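Local coordinates for envelope polyprotein (Puumala orthohantavirus, PDB 5FXU), which forms the Gn ectodomain of the hantaviral surface glycoprotein, part of the antigenic envelope coat, and probably acts with its partner glycoprotein in cell entry, at residues L37-T51 / A103-S115. Sequence-based numbering, arbitrary orientation.
Sequences LKLESSCNFDLHTST and ARTRKTIACFDLS
Strand 46-47 pairs in parallel with the edge of strand 107-116 through a bridge between Leu47 and Thr108, where Thr108 N gives a bond of 2.9 Å to Asp46 O and Thr108 O receives one of 2.8 Å from His48 N, the latter almost straight at 178°. Water 1 continues the pairing at one end by joining Asp46 N, Arg106 O and Thr108 OG1; at the other, water 2 links His48 O, Thr51 OG1 and Ala110 N. Thr108 also packs through its side chain: its rotamer turns CG2 over the centre of the Phe45 ring, 3.7 Å from the centroid, in a CH-pi contact, and leaves OG1 to meet water 1. Cys43 CB lies against the opposite face of that ring, nearer its rim, and Cys43 is disulfide-bonded to Cys140. Further along, Ala110 CB receives two leucine methyls, Leu39 CD1 at 3.6 Å and Leu47 CD2 at 3.8 Å, while Leu37 CB approaches Phe112 CZ obliquely. Leu127 of the adjoining strand 120-130 touches Phe45, Thr108 and Ala110. Bent at chi2 (-68°), the Lys107 chain passes the edge of the His48 imidazole with CG and brings NZ to 3.1 Å from Asp46 OD1 in a salt bridge, above the carboxylate plane; its bond to OD2 is weak. His48 ND1 shares a hydrogen bond with Ser50 OG, which helps fix the rotation of the ring. Water thus replaces direct strand bonds on either side of the two made, apolar contacts join strands 39-41 and 107-116, and a salt bridge secures exposed Asp46.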
loop_
_atom_site.group_PDB
_atom_site.type_symbol
_atom_site.label_atom_id
_atom_site.label_comp_id
_atom_site.label_asym_id
_atom_site.label_seq_id
_atom_site.Cartn_x
_atom_site.Cartn_y
_atom_site.Cartn_z
ATOM N N LEU A 37 -17.186 -2.903 7.426
ATOM C CA LEU A 37 -16.809 -3.542 6.160
ATOM C C LEU A 37 -16.060 -4.863 6.355
ATOM O O LEU A 37 -15.060 -4.915 7.055
ATOM C CB LEU A 37 -15.979 -2.587 5.290
ATOM C CG LEU A 37 -16.705 -1.385 4.684
ATOM C CD1 LEU A 37 -15.738 -0.581 3.831
ATOM C CD2 LEU A 37 -17.930 -1.787 3.863
ATOM N N LYS A 38 -16.569 -5.921 5.721
ATOM C CA LYS A 38 -15.972 -7.261 5.755
ATOM C C LYS A 38 -15.800 -7.737 4.309
ATOM O O LYS A 38 -16.726 -7.609 3.505
ATOM C CB LYS A 38 -16.899 -8.227 6.517
ATOM C CG LYS A 38 -16.205 -9.108 7.583
ATOM C CD LYS A 38 -15.539 -10.302 6.918
ATOM C CE LYS A 38 -16.501 -11.471 6.751
ATOM N NZ LYS A 38 -16.716 -12.296 7.976
ATOM N N LEU A 39 -14.623 -8.253 3.966
ATOM C CA LEU A 39 -14.439 -8.901 2.664
ATOM C C LEU A 39 -15.024 -10.298 2.700
ATOM O O LEU A 39 -14.673 -11.070 3.573
ATOM C CB LEU A 39 -12.957 -9.023 2.266
ATOM C CG LEU A 39 -12.432 -8.126 1.142
ATOM C CD1 LEU A 39 -11.040 -8.593 0.759
ATOM C CD2 LEU A 39 -13.304 -8.091 -0.108
ATOM N N GLU A 40 -15.913 -10.602 1.761
ATOM C CA GLU A 40 -16.429 -11.955 1.566
ATOM C C GLU A 40 -15.851 -12.457 0.262
ATOM O O GLU A 40 -15.626 -11.663 -0.646
ATOM C CB GLU A 40 -17.972 -11.974 1.433
ATOM C CG GLU A 40 -18.789 -11.267 2.510
ATOM C CD GLU A 40 -18.860 -12.025 3.840
ATOM O OE1 GLU A 40 -17.836 -12.584 4.276
ATOM O OE2 GLU A 40 -19.938 -12.030 4.466
ATOM N N SER A 41 -15.663 -13.765 0.152
ATOM C CA SER A 41 -15.169 -14.377 -1.084
ATOM C C SER A 41 -15.951 -15.624 -1.429
ATOM O O SER A 41 -16.219 -16.446 -0.563
ATOM C CB SER A 41 -13.694 -14.765 -0.956
ATOM O OG SER A 41 -13.213 -15.333 -2.168
ATOM N N SER A 42 -16.315 -15.748 -2.700
ATOM C CA SER A 42 -16.813 -16.993 -3.249
ATOM C C SER A 42 -15.730 -17.702 -4.089
ATOM O O SER A 42 -16.027 -18.658 -4.780
ATOM C CB SER A 42 -18.053 -16.720 -4.114
ATOM O OG SER A 42 -17.671 -16.494 -5.467
ATOM N N CYS A 43 -14.490 -17.239 -4.042
ATOM C CA CYS A 43 -13.465 -17.730 -4.955
ATOM C C CYS A 43 -12.866 -19.038 -4.457
ATOM O O CYS A 43 -12.836 -19.293 -3.256
ATOM C CB CYS A 43 -12.355 -16.685 -5.104
ATOM S SG CYS A 43 -12.851 -15.081 -5.822
ATOM N N ASN A 44 -12.393 -19.863 -5.395
ATOM C CA ASN A 44 -11.788 -21.177 -5.082
ATOM C C ASN A 44 -10.291 -21.013 -4.832
ATOM O O ASN A 44 -9.446 -21.512 -5.600
ATOM C CB ASN A 44 -12.065 -22.230 -6.176
ATOM C CG ASN A 44 -11.659 -21.772 -7.578
ATOM O OD1 ASN A 44 -11.725 -20.577 -7.912
ATOM N ND2 ASN A 44 -11.241 -22.726 -8.408
ATOM N N PHE A 45 -9.982 -20.273 -3.770
ATOM C CA PHE A 45 -8.614 -20.115 -3.311
ATOM C C PHE A 45 -8.545 -20.078 -1.780
ATOM O O PHE A 45 -9.572 -19.971 -1.106
ATOM C CB PHE A 45 -7.879 -18.932 -4.009
ATOM C CG PHE A 45 -8.587 -17.572 -3.956
ATOM C CD1 PHE A 45 -9.055 -17.020 -2.762
ATOM C CD2 PHE A 45 -8.692 -16.810 -5.127
ATOM C CE1 PHE A 45 -9.649 -15.765 -2.752
ATOM C CE2 PHE A 45 -9.288 -15.561 -5.122
ATOM C CZ PHE A 45 -9.762 -15.028 -3.928
ATOM N N ASP A 46 -7.325 -20.189 -1.256
ATOM C CA ASP A 46 -7.079 -20.336 0.171
ATOM C C ASP A 46 -6.722 -18.985 0.828
ATOM O O ASP A 46 -5.555 -18.591 0.912
ATOM C CB ASP A 46 -5.970 -21.374 0.367
ATOM C CG ASP A 46 -5.756 -21.740 1.809
ATOM O OD1 ASP A 46 -6.531 -21.272 2.667
ATOM O OD2 ASP A 46 -4.795 -22.484 2.099
ATOM N N LEU A 47 -7.756 -18.285 1.282
ATOM C CA LEU A 47 -7.616 -16.975 1.923
ATOM C C LEU A 47 -6.765 -17.033 3.194
ATOM O O LEU A 47 -7.036 -17.820 4.092
ATOM C CB LEU A 47 -8.995 -16.372 2.262
ATOM C CG LEU A 47 -9.670 -15.356 1.314
ATOM C CD1 LEU A 47 -10.635 -14.447 2.084
ATOM C CD2 LEU A 47 -8.700 -14.523 0.472
ATOM N N HIS A 48 -5.749 -16.179 3.260
ATOM C CA HIS A 48 -5.023 -15.953 4.497
ATOM C C HIS A 48 -5.918 -15.139 5.459
ATOM O O HIS A 48 -6.524 -14.155 5.056
ATOM C CB HIS A 48 -3.698 -15.240 4.221
ATOM C CG HIS A 48 -2.666 -15.475 5.281
ATOM N ND1 HIS A 48 -2.568 -14.692 6.411
ATOM C CD2 HIS A 48 -1.705 -16.426 5.395
ATOM C CE1 HIS A 48 -1.590 -15.145 7.175
ATOM N NE2 HIS A 48 -1.045 -16.193 6.578
ATOM N N THR A 49 -6.013 -15.579 6.712
ATOM C CA THR A 49 -6.988 -15.048 7.687
ATOM C C THR A 49 -6.506 -13.796 8.442
ATOM O O THR A 49 -7.311 -13.092 9.062
ATOM C CB THR A 49 -7.337 -16.119 8.744
ATOM O OG1 THR A 49 -6.137 -16.527 9.414
ATOM C CG2 THR A 49 -8.006 -17.339 8.097
ATOM N N SER A 50 -5.197 -13.550 8.394
ATOM C CA SER A 50 -4.550 -12.393 9.049
ATOM C C SER A 50 -5.291 -11.046 8.948
ATOM O O SER A 50 -5.558 -10.410 9.974
ATOM C CB SER A 50 -3.104 -12.209 8.536
ATOM O OG SER A 50 -3.041 -12.034 7.113
ATOM N N THR A 51 -5.625 -10.632 7.723
ATOM C CA THR A 51 -6.114 -9.271 7.467
ATOM C C THR A 51 -7.537 -9.001 7.989
ATOM O O THR A 51 -7.865 -7.854 8.321
ATOM C CB THR A 51 -5.984 -8.902 5.972
ATOM O OG1 THR A 51 -6.558 -9.934 5.156
ATOM C CG2 THR A 51 -4.508 -8.721 5.597
ATOM N N ALA A 103 3.693 -17.927 -2.441
ATOM C CA ALA A 103 3.841 -18.851 -3.564
ATOM C C ALA A 103 4.040 -20.284 -3.073
ATOM O O ALA A 103 3.532 -21.193 -3.679
ATOM C CB ALA A 103 4.993 -18.437 -4.464
ATOM N N ARG A 104 4.713 -20.441 -1.939
ATOM C CA ARG A 104 4.992 -21.729 -1.331
ATOM C C ARG A 104 3.830 -22.229 -0.479
ATOM O O ARG A 104 3.501 -23.413 -0.508
ATOM C CB ARG A 104 6.288 -21.641 -0.494
ATOM C CG ARG A 104 6.990 -22.974 -0.319
ATOM C CD ARG A 104 8.353 -22.891 0.379
ATOM N NE ARG A 104 8.213 -22.844 1.842
ATOM C CZ ARG A 104 8.358 -21.761 2.625
ATOM N NH1 ARG A 104 8.683 -20.566 2.130
ATOM N NH2 ARG A 104 8.190 -21.881 3.948
ATOM N N THR A 105 3.229 -21.341 0.299
ATOM C CA THR A 105 2.088 -21.698 1.144
ATOM C C THR A 105 0.773 -21.810 0.382
ATOM O O THR A 105 -0.193 -22.355 0.906
ATOM C CB THR A 105 1.839 -20.666 2.269
ATOM O OG1 THR A 105 1.426 -19.406 1.708
ATOM C CG2 THR A 105 3.081 -20.487 3.144
ATOM N N ARG A 106 0.726 -21.267 -0.828
ATOM C CA ARG A 106 -0.479 -21.241 -1.630
ATOM C C ARG A 106 -1.604 -20.432 -0.997
ATOM O O ARG A 106 -2.778 -20.718 -1.194
ATOM C CB ARG A 106 -0.912 -22.672 -1.968
ATOM C CG ARG A 106 0.186 -23.491 -2.644
ATOM C CD ARG A 106 0.566 -22.867 -3.993
ATOM N NE ARG A 106 1.655 -23.511 -4.724
ATOM C CZ ARG A 106 1.726 -24.799 -5.086
ATOM N NH1 ARG A 106 0.781 -25.699 -4.778
ATOM N NH2 ARG A 106 2.797 -25.205 -5.753
ATOM N N LYS A 107 -1.225 -19.402 -0.255
ATOM C CA LYS A 107 -2.185 -18.511 0.370
ATOM C C LYS A 107 -2.462 -17.298 -0.498
ATOM O O LYS A 107 -1.580 -16.801 -1.194
ATOM C CB LYS A 107 -1.685 -18.083 1.741
ATOM C CG LYS A 107 -1.633 -19.247 2.717
ATOM C CD LYS A 107 -3.044 -19.721 3.054
ATOM C CE LYS A 107 -3.090 -20.555 4.320
ATOM N NZ LYS A 107 -4.464 -20.548 4.896
ATOM N N THR A 108 -3.705 -16.853 -0.452
ATOM C CA THR A 108 -4.167 -15.694 -1.182
ATOM C C THR A 108 -4.407 -14.584 -0.145
ATOM O O THR A 108 -4.971 -14.836 0.916
ATOM C CB THR A 108 -5.449 -16.043 -1.947
ATOM O OG1 THR A 108 -5.119 -16.939 -3.011
ATOM C CG2 THR A 108 -6.118 -14.797 -2.554
ATOM N N ILE A 109 -3.937 -13.382 -0.449
ATOM C CA ILE A 109 -4.133 -12.209 0.404
ATOM C C ILE A 109 -5.154 -11.335 -0.281
ATOM O O ILE A 109 -4.992 -10.977 -1.445
ATOM C CB ILE A 109 -2.836 -11.395 0.619
ATOM C CG1 ILE A 109 -1.811 -12.193 1.412
ATOM C CG2 ILE A 109 -3.111 -10.107 1.397
ATOM C CD1 ILE A 109 -0.958 -13.124 0.564
ATOM N N ALA A 110 -6.219 -11.020 0.444
ATOM C CA ALA A 110 -7.246 -10.095 -0.022
ATOM C C ALA A 110 -7.526 -9.138 1.127
ATOM O O ALA A 110 -7.884 -9.575 2.208
ATOM C CB ALA A 110 -8.501 -10.825 -0.437
ATOM N N CYS A 111 -7.351 -7.845 0.873
ATOM C CA CYS A 111 -7.462 -6.806 1.879
ATOM C C CYS A 111 -7.757 -5.478 1.176
ATOM O O CYS A 111 -7.769 -5.420 -0.050
ATOM C CB CYS A 111 -6.170 -6.720 2.678
ATOM S SG CYS A 111 -4.692 -6.303 1.700
ATOM N N PHE A 112 -8.087 -4.427 1.928
ATOM C CA PHE A 112 -8.365 -3.110 1.305
ATOM C C PHE A 112 -7.651 -1.998 2.037
ATOM O O PHE A 112 -7.266 -2.163 3.178
ATOM C CB PHE A 112 -9.870 -2.859 1.158
ATOM C CG PHE A 112 -10.615 -2.941 2.441
ATOM C CD1 PHE A 112 -11.061 -4.168 2.947
ATOM C CD2 PHE A 112 -10.853 -1.786 3.170
ATOM C CE1 PHE A 112 -11.734 -4.224 4.155
ATOM C CE2 PHE A 112 -11.525 -1.835 4.372
ATOM C CZ PHE A 112 -11.960 -3.053 4.873
ATOM N N ASP A 113 -7.388 -0.910 1.326
ATOM C CA ASP A 113 -6.956 0.347 1.932
ATOM C C ASP A 113 -8.115 1.347 1.760
ATOM O O ASP A 113 -9.042 1.079 0.990
ATOM C CB ASP A 113 -5.637 0.852 1.281
ATOM C CG ASP A 113 -4.836 1.827 2.202
ATOM O OD1 ASP A 113 -5.443 2.295 3.214
ATOM O OD2 ASP A 113 -3.611 2.126 1.915
ATOM N N LEU A 114 -8.056 2.488 2.450
ATOM C CA LEU A 114 -9.151 3.478 2.455
ATOM C C LEU A 114 -8.633 4.838 2.027
ATOM O O LEU A 114 -7.588 5.256 2.480
ATOM C CB LEU A 114 -9.751 3.622 3.840
ATOM C CG LEU A 114 -10.293 2.359 4.488
ATOM C CD1 LEU A 114 -10.632 2.592 5.953
ATOM C CD2 LEU A 114 -11.507 1.888 3.726
ATOM N N SER A 115 -9.374 5.489 1.135
ATOM C CA SER A 115 -9.075 6.815 0.664
ATOM C C SER A 115 -10.340 7.587 0.987
ATOM O O SER A 115 -11.384 7.315 0.395
ATOM C CB SER A 115 -8.796 6.844 -0.840
ATOM O OG SER A 115 -7.652 6.087 -1.156
HETATM O O HOH W 1 -4.836 -19.642 -2.610
HETATM O O HOH W 2 -5.946 -12.051 3.299
#